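Local coordinates for gram-negative insecticidal protein (Chromobacterium piscinae, PDB 6FBM) that kills insects and, as a MACPF-family toxin with a beta-tripod region, probably acts by perforating membranes of target cells, at residues 343-348 against 352-357; 358-361 against 366-369; 387-392 against 435-440; 406-411 against 503-508; 470-473 against 479-482. All coordinates share one frame; numbering follows the deposited sequence.

All five contacts fall in the C-terminal, strand-rich part of the chain, on one side of its centre. Interactions 3 and 4 are the closest pair, their centres 7 Å apart, because strands 388-391 and 403-410 are neighbours in one sheet. Interactions 1 and 2, whose centres are 12 Å apart, likewise share a sheet through strands 342-346 and 358-360. Interaction 1 also reaches interaction 3, where T348 OG1 lies 2.7 Å from D436 OD2, and interaction 5, where G356 packs on C482. Interaction 5 in turn meets interaction 2 through F358 and S481, and interaction 4 through C507 and P472. Interactions 2 and 4 stand about 20 Å apart, centre to centre, without touching.

Interaction 1 (343-348 against 352-357); sequences VFNPST and YKMVGQ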
# COMPACT_ATOMS: atom_id res chain seq x y z
N VAL A 343 -44.86 4.70 70.60
CA VAL A 343 -43.79 4.73 69.63
C VAL A 343 -44.27 5.40 68.38
O VAL A 343 -45.45 5.42 68.06
CB VAL A 343 -43.25 3.33 69.30
CG1 VAL A 343 -42.54 2.74 70.52
CG2 VAL A 343 -44.35 2.40 68.79
N PHE A 344 -43.31 5.98 67.67
CA PHE A 344 -43.61 6.79 66.51
C PHE A 344 -42.59 6.47 65.41
O PHE A 344 -41.39 6.39 65.68
CB PHE A 344 -43.58 8.29 66.87
CG PHE A 344 -44.65 8.72 67.84
CD1 PHE A 344 -44.56 8.42 69.20
CD2 PHE A 344 -45.74 9.43 67.40
CE1 PHE A 344 -45.54 8.79 70.08
CE2 PHE A 344 -46.74 9.84 68.28
CZ PHE A 344 -46.64 9.51 69.63
N ASN A 345 -43.10 6.26 64.20
CA ASN A 345 -42.30 6.16 63.00
C ASN A 345 -42.18 7.51 62.32
O ASN A 345 -43.14 8.27 62.29
CB ASN A 345 -42.94 5.21 62.00
CG ASN A 345 -42.98 3.80 62.48
OD1 ASN A 345 -42.27 3.42 63.39
ND2 ASN A 345 -43.84 3.02 61.88
N PRO A 346 -41.00 7.80 61.75
CA PRO A 346 -40.87 8.96 60.89
C PRO A 346 -41.38 8.62 59.50
O PRO A 346 -41.21 7.50 59.04
CB PRO A 346 -39.36 9.19 60.84
CG PRO A 346 -38.78 7.83 61.00
CD PRO A 346 -39.75 7.03 61.82
N SER A 347 -42.05 9.58 58.87
CA SER A 347 -42.52 9.38 57.51
C SER A 347 -41.36 9.55 56.59
O SER A 347 -40.56 10.46 56.77
CB SER A 347 -43.65 10.34 57.14
OG SER A 347 -44.85 9.98 57.80
N THR A 348 -41.27 8.66 55.61
CA THR A 348 -40.17 8.61 54.67
C THR A 348 -40.62 8.80 53.24
O THR A 348 -41.72 8.36 52.87
CB THR A 348 -39.40 7.26 54.78
OG1 THR A 348 -40.30 6.16 54.65
CG2 THR A 348 -38.68 7.16 56.11
N TYR A 352 -35.25 8.81 51.38
CA TYR A 352 -34.87 8.89 52.78
C TYR A 352 -35.39 7.65 53.49
O TYR A 352 -36.44 7.13 53.14
CB TYR A 352 -35.45 10.12 53.44
CG TYR A 352 -34.68 11.39 53.16
CD1 TYR A 352 -34.98 12.18 52.04
CD2 TYR A 352 -33.70 11.81 54.03
CE1 TYR A 352 -34.30 13.34 51.78
CE2 TYR A 352 -33.01 12.98 53.79
CZ TYR A 352 -33.31 13.74 52.66
OH TYR A 352 -32.61 14.91 52.43
N LYS A 353 -34.64 7.18 54.48
CA LYS A 353 -34.90 5.88 55.10
C LYS A 353 -34.96 5.97 56.63
O LYS A 353 -34.23 6.73 57.24
CB LYS A 353 -33.85 4.88 54.67
CG LYS A 353 -33.63 4.76 53.17
CD LYS A 353 -34.85 4.19 52.42
CE LYS A 353 -34.66 4.26 50.91
NZ LYS A 353 -35.59 3.32 50.23
N MET A 354 -35.83 5.15 57.20
CA MET A 354 -35.99 4.99 58.64
C MET A 354 -34.90 4.11 59.18
O MET A 354 -34.57 3.10 58.54
CB MET A 354 -37.34 4.35 58.95
CG MET A 354 -37.62 4.06 60.42
SD MET A 354 -39.25 3.36 60.54
CE MET A 354 -39.23 2.85 62.26
N VAL A 355 -34.37 4.49 60.35
CA VAL A 355 -33.40 3.65 61.07
C VAL A 355 -33.87 3.17 62.45
O VAL A 355 -33.23 2.29 63.05
CB VAL A 355 -32.05 4.35 61.20
CG1 VAL A 355 -31.46 4.55 59.82
CG2 VAL A 355 -32.18 5.67 61.95
N GLY A 356 -34.98 3.73 62.94
CA GLY A 356 -35.49 3.39 64.27
C GLY A 356 -36.77 4.11 64.60
O GLY A 356 -37.14 5.05 63.90
N GLN A 357 -37.45 3.63 65.64
CA GLN A 357 -38.63 4.30 66.20
C GLN A 357 -38.22 5.31 67.23
O GLN A 357 -37.20 5.15 67.90
CB GLN A 357 -39.58 3.31 66.89
CG GLN A 357 -40.69 2.89 65.98
CD GLN A 357 -41.55 1.82 66.56
OE1 GLN A 357 -41.27 1.27 67.62
NE2 GLN A 357 -42.62 1.51 65.86
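Q357 and N345 form the hydrogen bond that joins residues 343-348 to 352-357: Q357 NE2 donates to N345 OD1 over 3.1 Å. The acceptor lies in the amide plane of Q357, whereas the donor is tilted 27° from the carbonyl plane of N345; the two amide planes lie 29° apart, nearly coplanar. Because Q357 OE1 accepts in turn from the backbone N of M422, both ends of this buried amide are satisfied and its rotation is fixed.

Contacts between carbon and oxygen surround this bond. Q357 OE1 comes within 3.3 Å of V343 CB, and Q357 CA makes a CA-H...O contact of 3.5 Å with F344 O. At the other end of the contact T348 brings its CB to 3.4 Å from Y352 O, while its OG1 is hydrogen-bonded to D436 OD2.

The apolar part rests on M354. With CG anti to the backbone N (chi1 177°) and the rest of the chain extended, it crosses P346 at about a right angle, M354 CG being 3.9 Å from P346 CD, and ends with its CE beside the N345 amide.

The segments run antiparallel, yet side chains do the joining: strand 342-346 pairs with 326-331 and 358-360, whereas 352-354 pairs with 373-376. Such packing where the chain passes between separate small sheets is consistent with a beta-tripod fold.

Interaction 2 (358-361 against 366-369); sequences FGQR and VADG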
# COMPACT_ATOMS: atom_id res chain seq x y z
N PHE A 358 -39.05 6.34 67.36
CA PHE A 358 -38.98 7.20 68.53
C PHE A 358 -39.87 6.62 69.63
O PHE A 358 -41.01 6.23 69.34
CB PHE A 358 -39.40 8.64 68.21
CG PHE A 358 -39.10 9.57 69.32
CD1 PHE A 358 -37.83 10.11 69.44
CD2 PHE A 358 -40.04 9.83 70.30
CE1 PHE A 358 -37.50 10.94 70.51
CE2 PHE A 358 -39.73 10.66 71.38
CZ PHE A 358 -38.47 11.22 71.47
N GLY A 359 -39.35 6.56 70.86
CA GLY A 359 -40.10 6.01 71.99
C GLY A 359 -40.40 7.01 73.10
O GLY A 359 -39.57 7.88 73.37
N GLN A 360 -41.55 6.86 73.75
CA GLN A 360 -42.02 7.76 74.81
C GLN A 360 -42.61 6.99 75.97
O GLN A 360 -43.38 6.04 75.75
CB GLN A 360 -43.19 8.56 74.31
CG GLN A 360 -42.82 9.90 73.77
CD GLN A 360 -43.69 10.28 72.62
OE1 GLN A 360 -43.24 10.26 71.48
NE2 GLN A 360 -44.93 10.64 72.91
N ARG A 361 -42.37 7.46 77.20
CA ARG A 361 -43.05 6.91 78.36
C ARG A 361 -44.42 7.57 78.60
O ARG A 361 -44.67 8.13 79.67
CB ARG A 361 -42.19 7.04 79.61
CG ARG A 361 -42.61 6.05 80.71
CD ARG A 361 -41.81 6.26 81.96
NE ARG A 361 -40.40 6.06 81.74
CZ ARG A 361 -39.45 6.37 82.63
NH1 ARG A 361 -39.75 6.88 83.82
NH2 ARG A 361 -38.17 6.16 82.32
N VAL A 366 -48.99 12.67 69.93
CA VAL A 366 -47.94 13.49 69.34
C VAL A 366 -46.59 13.01 69.90
O VAL A 366 -46.48 12.74 71.12
CB VAL A 366 -48.13 14.95 69.75
CG1 VAL A 366 -47.06 15.86 69.14
CG2 VAL A 366 -49.52 15.43 69.36
N ALA A 367 -45.58 12.95 69.05
CA ALA A 367 -44.24 12.58 69.48
C ALA A 367 -43.58 13.70 70.27
O ALA A 367 -43.66 14.87 69.88
CB ALA A 367 -43.38 12.22 68.26
N ASP A 368 -42.90 13.33 71.35
CA ASP A 368 -42.07 14.26 72.15
C ASP A 368 -40.81 14.71 71.41
O ASP A 368 -40.26 15.75 71.73
CB ASP A 368 -41.65 13.64 73.49
CG ASP A 368 -42.84 13.35 74.42
OD1 ASP A 368 -43.95 13.90 74.18
OD2 ASP A 368 -42.67 12.58 75.39
N GLY A 369 -40.34 13.91 70.45
CA GLY A 369 -39.19 14.26 69.64
C GLY A 369 -39.29 13.70 68.23
O GLY A 369 -40.36 13.26 67.78
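The amide of Q360 is stacked on the carboxylate of D368, the two planes 30° apart, and the chains behind them cross at a slant. Behind the stacked groups the Q360 methylene CG comes to 3.1 Å from D368 OD2, a tight approach. A bend at chi2 (145°) helps to turn the Q360 amide so that both of its ends meet the backbone of 366-369: OE1 receives the N-H of D368 at 3.1 Å, and NE2 donates to V366 O at 3.2 Å. The first bond is fairly straight at its hydrogen, but the donor stands above the carbonyl plane of Q360 instead of on a lone pair. NE2 has a second acceptor in N362 OD1, and N362 ND2 reaches D368 OD2 in a weak bond, so one asparagine serves both stacked groups. Strand 358-360 is an outermost strand of a three-stranded antiparallel sheet, paired with 342-346, and the loop leading on to strand 373-376 folds back here against its side chains. A chi1 of -170° sets the F358 ring beside its own carbonyl carbon, and one face of it lies against G369. The CA of G369 makes a CH-pi contact there, 4.0 Å from the F358 ring centroid, and G369 N sits 3.4 Å from F358 CE2. With no side chain on G369, its backbone can approach the ring this closely. Q360 OE1 lies at the edge of the same ring, and A367 continues the packing onto F344 and M326.

Interaction 3 (387-392 against 435-440); sequences VGWQRV and PDYVCV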
# COMPACT_ATOMS: atom_id res chain seq x y z
N VAL A 387 -32.24 -7.99 56.57
CA VAL A 387 -32.59 -9.31 56.02
C VAL A 387 -33.79 -9.92 56.71
O VAL A 387 -34.42 -10.82 56.21
CB VAL A 387 -31.41 -10.30 56.02
CG1 VAL A 387 -30.27 -9.70 55.20
CG2 VAL A 387 -30.98 -10.73 57.42
N GLY A 388 -34.10 -9.41 57.89
CA GLY A 388 -35.28 -9.86 58.61
C GLY A 388 -35.40 -9.22 59.97
O GLY A 388 -34.67 -8.28 60.29
N TRP A 389 -36.33 -9.75 60.76
CA TRP A 389 -36.57 -9.23 62.07
C TRP A 389 -36.68 -10.36 63.10
O TRP A 389 -37.33 -11.37 62.85
CB TRP A 389 -37.86 -8.43 62.05
CG TRP A 389 -37.84 -7.24 61.17
CD1 TRP A 389 -38.13 -7.21 59.85
CD2 TRP A 389 -37.57 -5.89 61.55
NE1 TRP A 389 -38.04 -5.93 59.37
CE2 TRP A 389 -37.70 -5.10 60.39
CE3 TRP A 389 -37.20 -5.27 62.75
CZ2 TRP A 389 -37.49 -3.73 60.40
CZ3 TRP A 389 -37.00 -3.89 62.76
CH2 TRP A 389 -37.15 -3.14 61.60
N GLN A 390 -36.05 -10.16 64.25
CA GLN A 390 -36.18 -11.06 65.39
C GLN A 390 -36.68 -10.35 66.64
O GLN A 390 -36.59 -9.13 66.76
CB GLN A 390 -34.83 -11.72 65.68
CG GLN A 390 -33.80 -10.92 66.47
CD GLN A 390 -32.43 -11.51 66.42
OE1 GLN A 390 -32.27 -12.71 66.16
NE2 GLN A 390 -31.41 -10.66 66.66
N ARG A 391 -37.19 -11.14 67.57
CA ARG A 391 -37.79 -10.63 68.78
C ARG A 391 -36.79 -10.49 69.90
O ARG A 391 -36.15 -11.45 70.28
CB ARG A 391 -38.92 -11.52 69.24
CG ARG A 391 -40.16 -11.43 68.39
CD ARG A 391 -41.42 -11.74 69.21
NE ARG A 391 -42.34 -12.60 68.46
CZ ARG A 391 -42.18 -13.91 68.30
NH1 ARG A 391 -41.14 -14.55 68.80
NH2 ARG A 391 -43.07 -14.59 67.59
N VAL A 392 -36.69 -9.29 70.43
CA VAL A 392 -35.97 -9.06 71.65
C VAL A 392 -36.87 -9.53 72.80
O VAL A 392 -36.36 -10.04 73.80
CB VAL A 392 -35.60 -7.57 71.80
CG1 VAL A 392 -34.82 -7.32 73.09
CG2 VAL A 392 -34.75 -7.13 70.65
N PRO A 435 -41.23 -0.89 54.87
CA PRO A 435 -40.45 -1.02 53.63
C PRO A 435 -39.23 -0.11 53.56
O PRO A 435 -38.27 -0.46 52.92
CB PRO A 435 -41.46 -0.65 52.50
CG PRO A 435 -42.81 -0.72 53.14
CD PRO A 435 -42.60 -0.41 54.60
N ASP A 436 -39.27 1.03 54.24
CA ASP A 436 -38.20 2.01 54.17
C ASP A 436 -37.28 1.99 55.38
O ASP A 436 -36.49 2.90 55.58
CB ASP A 436 -38.79 3.42 53.95
CG ASP A 436 -39.57 3.57 52.63
OD1 ASP A 436 -39.31 2.78 51.66
OD2 ASP A 436 -40.39 4.52 52.57
N TYR A 437 -37.35 0.93 56.19
CA TYR A 437 -36.35 0.70 57.24
C TYR A 437 -35.06 0.17 56.61
O TYR A 437 -35.09 -0.73 55.77
CB TYR A 437 -36.83 -0.29 58.29
CG TYR A 437 -35.96 -0.37 59.53
CD1 TYR A 437 -34.83 -1.16 59.55
CD2 TYR A 437 -36.27 0.35 60.68
CE1 TYR A 437 -34.02 -1.23 60.68
CE2 TYR A 437 -35.48 0.28 61.82
CZ TYR A 437 -34.36 -0.53 61.82
OH TYR A 437 -33.58 -0.60 62.94
N VAL A 438 -33.94 0.73 57.07
CA VAL A 438 -32.64 0.28 56.63
C VAL A 438 -31.69 0.15 57.79
O VAL A 438 -31.86 0.79 58.84
CB VAL A 438 -32.01 1.23 55.57
CG1 VAL A 438 -32.88 1.26 54.33
CG2 VAL A 438 -31.82 2.64 56.13
N CYS A 439 -30.69 -0.68 57.56
CA CYS A 439 -29.50 -0.73 58.39
C CYS A 439 -28.43 0.09 57.71
O CYS A 439 -28.53 0.40 56.53
CB CYS A 439 -29.05 -2.18 58.54
SG CYS A 439 -30.29 -3.17 59.31
N VAL A 440 -27.40 0.42 58.48
CA VAL A 440 -26.36 1.32 58.07
C VAL A 440 -25.08 0.53 58.08
O VAL A 440 -24.89 -0.30 58.96
CB VAL A 440 -26.28 2.51 59.05
CG1 VAL A 440 -25.18 3.51 58.61
CG2 VAL A 440 -27.63 3.22 59.09
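The ring of Y437 receives on one face the edge of the W389 indole. CH2 of W389 stands 3.5 Å above the plane of the Y437 ring, over its centre, and is therefore nearly equidistant from the ring carbons, with Y437 CG at 3.7 Å. The neighbouring indole atom CZ2 follows over the CB side of the ring, 3.8 Å from Y437 CG. Seen from the tryptophan, the tyrosine lies at the edge of the benzo ring and near its plane. The planes meet at 61° and the ring centroids are 4.7 Å apart, an edge-to-face pair short of fully perpendicular.

W389 leaves strand 388-391 with CG anti to the carbonyl carbon (chi1 -63°), which carries the far end of the indole toward 435-440, while its CE3 lies against the backbone of R408 and A409 in the neighbouring strand. Just before it, V387 and G388 together face I410, a classic beta bulge at the start of this strand. Y437 comes from the loop before strand 439-441, its ring also packed on A409, A417 and M354, and its hydroxyl hydrogen-bonded to G419 O.

No hydrogen bond crosses between the two segments. The pairing puts the slightly positive C-H edge of the indole against the electron-rich face of the phenol ring, so the attraction is probably dispersive with a weak electrostatic part, while the polar end of the tyrosine is satisfied separately by G419.

Interaction 4 (406-411 against 503-508); sequences CWRAIP and GSIACV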
# COMPACT_ATOMS: atom_id res chain seq x y z
N CYS A 406 -41.07 -6.34 71.11
CA CYS A 406 -39.95 -5.51 70.70
C CYS A 406 -39.20 -6.28 69.63
O CYS A 406 -38.80 -7.42 69.87
CB CYS A 406 -39.04 -5.25 71.87
SG CYS A 406 -37.65 -4.23 71.45
N TRP A 407 -39.04 -5.68 68.45
CA TRP A 407 -38.33 -6.34 67.35
C TRP A 407 -37.01 -5.65 67.01
O TRP A 407 -36.89 -4.44 67.18
CB TRP A 407 -39.19 -6.40 66.12
CG TRP A 407 -40.38 -7.25 66.22
CD1 TRP A 407 -41.59 -6.90 66.75
CD2 TRP A 407 -40.53 -8.58 65.73
NE1 TRP A 407 -42.47 -7.94 66.64
CE2 TRP A 407 -41.84 -8.99 66.02
CE3 TRP A 407 -39.68 -9.48 65.07
CZ2 TRP A 407 -42.33 -10.25 65.67
CZ3 TRP A 407 -40.16 -10.74 64.73
CH2 TRP A 407 -41.47 -11.11 65.04
N ARG A 408 -36.05 -6.45 66.54
CA ARG A 408 -34.76 -5.95 66.04
C ARG A 408 -34.64 -6.25 64.60
O ARG A 408 -34.96 -7.38 64.17
CB ARG A 408 -33.60 -6.74 66.59
CG ARG A 408 -33.02 -6.19 67.83
CD ARG A 408 -31.56 -5.86 67.73
NE ARG A 408 -30.95 -6.31 68.97
CZ ARG A 408 -31.11 -5.75 70.17
NH1 ARG A 408 -30.48 -6.32 71.19
NH2 ARG A 408 -31.82 -4.65 70.39
N ALA A 409 -34.09 -5.30 63.87
CA ALA A 409 -33.70 -5.59 62.52
C ALA A 409 -32.51 -6.55 62.58
O ALA A 409 -31.58 -6.36 63.37
CB ALA A 409 -33.33 -4.31 61.79
N ILE A 410 -32.58 -7.60 61.80
CA ILE A 410 -31.44 -8.44 61.54
C ILE A 410 -30.73 -7.79 60.35
O ILE A 410 -31.29 -7.77 59.24
CB ILE A 410 -31.82 -9.90 61.21
CG1 ILE A 410 -32.66 -10.52 62.32
CG2 ILE A 410 -30.56 -10.74 61.03
CD1 ILE A 410 -33.38 -11.79 61.91
N PRO A 411 -29.53 -7.24 60.57
CA PRO A 411 -28.87 -6.58 59.44
C PRO A 411 -28.21 -7.58 58.50
O PRO A 411 -27.75 -8.65 58.95
CB PRO A 411 -27.79 -5.73 60.11
CG PRO A 411 -27.91 -5.96 61.59
CD PRO A 411 -28.70 -7.21 61.78
N GLY A 503 -22.15 -5.91 66.96
CA GLY A 503 -22.37 -6.65 65.72
C GLY A 503 -23.78 -6.57 65.17
O GLY A 503 -24.00 -6.96 64.03
N SER A 504 -24.73 -6.08 65.95
CA SER A 504 -26.15 -6.03 65.58
C SER A 504 -26.70 -4.60 65.62
O SER A 504 -27.27 -4.12 64.65
CB SER A 504 -26.95 -6.90 66.53
OG SER A 504 -26.72 -8.26 66.25
N ILE A 505 -26.56 -3.95 66.76
CA ILE A 505 -27.02 -2.60 66.96
C ILE A 505 -25.82 -1.71 67.06
O ILE A 505 -24.80 -2.10 67.62
CB ILE A 505 -27.87 -2.46 68.25
CG1 ILE A 505 -29.17 -3.27 68.13
CG2 ILE A 505 -28.16 -1.00 68.59
CD1 ILE A 505 -30.18 -2.63 67.19
N ALA A 506 -25.95 -0.49 66.53
CA ALA A 506 -24.90 0.50 66.62
C ALA A 506 -25.47 1.91 66.64
O ALA A 506 -26.70 2.10 66.58
CB ALA A 506 -23.93 0.33 65.46
N CYS A 507 -24.58 2.89 66.77
CA CYS A 507 -24.92 4.30 66.63
C CYS A 507 -24.18 4.88 65.43
O CYS A 507 -23.07 4.46 65.13
CB CYS A 507 -24.53 5.08 67.88
SG CYS A 507 -25.25 4.44 69.37
N VAL A 508 -24.78 5.87 64.80
CA VAL A 508 -24.27 6.42 63.56
C VAL A 508 -23.39 7.62 63.86
O VAL A 508 -23.82 8.54 64.57
CB VAL A 508 -25.40 6.75 62.55
CG1 VAL A 508 -26.39 7.82 63.04
CG2 VAL A 508 -24.81 7.09 61.19
O HOH W 1 -29.87 -8.72 64.83
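R408 is laid across I505, the two side chains crossing at about a right angle. Its CB already points toward 503-508, and from CG a bend at chi2 (-122°) places CD, the first atom to touch: CD meets I505 CG1 at 3.5 Å and I505 CD1 at 3.6 Å. The turns at chi3 (-138°) and beyond help bring one face of the guanidinium over to I505 CG1. NE lies 3.6 Å from I505 CG1, CZ is a little farther off, and NH2 is 3.7 Å from that same I505 CG1, which stands above the plane and is offset toward the rim of the group. At the tip NH2 forms a salt bridge with D420 OD2, so the charge of this buried arginine is probably balanced there while its flat side packs on hydrocarbon; V392 and L501 also touch the side chain. Strand 403-410, from which R408 springs, pairs with 388-391 and 421-426 in an antiparallel sheet, whereas 506-508 pairs with 445-447, so the contact ties the first sheet to the loop that leads into a strand of another sheet in the C-terminal beta region. Farther along, P411 brings its ring CG to 3.6 Å from S504 O, and its side chain also rests on C439. A water donates to A409 O at 3.3 Å and has a weak link to S504 OG, 3.5 Å away.

Interaction 5 (470-473 against 479-482); sequences WQPG and ASSC
Q471 NE2 donates to the backbone O of S480 in a short, fairly straight hydrogen bond of 2.7 Å, with an angle of 159° at the hydrogen. The donor lies in the carbonyl plane, on a lone pair of S480 O, and the acceptor is close to the plane of the Q471 amide. Next to this bond the ring of P472 packs against the loop: its CD is 3.3 Å from C482 O, and its own carbonyl, P472 O, is 3.4 Å from S480 CB. C482 O also comes to 3.6 Å from Q471 CA, so that one carbonyl lies along two successive residues of the strand.

Several features set these groups in place. Q471 swings CG to the side remote from its backbone nitrogen (chi1 -174°) and keeps an extended chain beyond, which lets the amide reach across to the loop; its OE1 accepts from N453 ND2, so the amide is held at both ends. On the other segment S480 turns its hydroxyl back to accept from the backbone N of C482 at 3.0 Å, an ST turn that fixes the loop where the S480 carbonyl faces the glutamine. The same OG lies beside the ring of P472.

Strand 468-473 is the middle member of a three-stranded antiparallel sheet between 450-457 and 484-486, and 479-482 belongs to the connection that leads into 484-486. Around it, W470 packs on L451 and R454 of strand 450-457, S481 lies against P372, and C482 meets G356 just after strand 352-354.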
# COMPACT_ATOMS: atom_id res chain seq x y z
N TRP A 470 -33.77 1.39 76.00
CA TRP A 470 -32.72 2.32 76.37
C TRP A 470 -32.24 3.08 75.14
O TRP A 470 -32.28 2.56 74.02
CB TRP A 470 -31.55 1.52 76.96
CG TRP A 470 -31.83 0.94 78.32
CD1 TRP A 470 -32.28 -0.33 78.60
CD2 TRP A 470 -31.69 1.59 79.58
NE1 TRP A 470 -32.42 -0.49 79.95
CE2 TRP A 470 -32.06 0.67 80.58
CE3 TRP A 470 -31.28 2.87 79.97
CZ2 TRP A 470 -32.05 1.00 81.94
CZ3 TRP A 470 -31.24 3.19 81.33
CH2 TRP A 470 -31.63 2.25 82.30
N GLN A 471 -31.72 4.28 75.37
CA GLN A 471 -31.17 5.13 74.31
C GLN A 471 -29.69 4.79 74.14
O GLN A 471 -28.90 4.97 75.08
CB GLN A 471 -31.30 6.60 74.71
CG GLN A 471 -30.89 7.61 73.65
CD GLN A 471 -30.35 8.94 74.19
OE1 GLN A 471 -30.09 9.10 75.38
NE2 GLN A 471 -30.10 9.86 73.30
N PRO A 472 -29.30 4.31 72.95
CA PRO A 472 -27.89 4.01 72.76
C PRO A 472 -27.06 5.29 72.49
O PRO A 472 -27.59 6.35 72.11
CB PRO A 472 -27.91 3.08 71.56
CG PRO A 472 -29.02 3.62 70.73
CD PRO A 472 -30.06 4.07 71.71
N GLY A 473 -25.76 5.18 72.71
CA GLY A 473 -24.83 6.28 72.48
C GLY A 473 -23.40 5.76 72.33
O GLY A 473 -23.04 4.65 72.77
N ALA A 479 -26.27 12.02 68.93
CA ALA A 479 -27.12 11.73 70.10
C ALA A 479 -28.39 11.08 69.55
O ALA A 479 -29.15 11.73 68.83
CB ALA A 479 -27.48 13.01 70.86
N SER A 480 -28.57 9.80 69.86
CA SER A 480 -29.61 9.00 69.22
C SER A 480 -31.00 9.40 69.67
O SER A 480 -31.18 9.80 70.81
CB SER A 480 -29.42 7.53 69.53
OG SER A 480 -30.46 6.76 68.98
N SER A 481 -31.98 9.26 68.78
CA SER A 481 -33.38 9.47 69.11
C SER A 481 -34.15 8.15 69.13
O SER A 481 -35.37 8.14 69.11
CB SER A 481 -34.00 10.42 68.09
OG SER A 481 -33.20 11.56 67.93
N CYS A 482 -33.42 7.05 69.19
CA CYS A 482 -33.99 5.73 69.02
C CYS A 482 -33.73 4.92 70.28
O CYS A 482 -33.09 5.40 71.24
CB CYS A 482 -33.33 5.10 67.79
SG CYS A 482 -33.78 5.95 66.23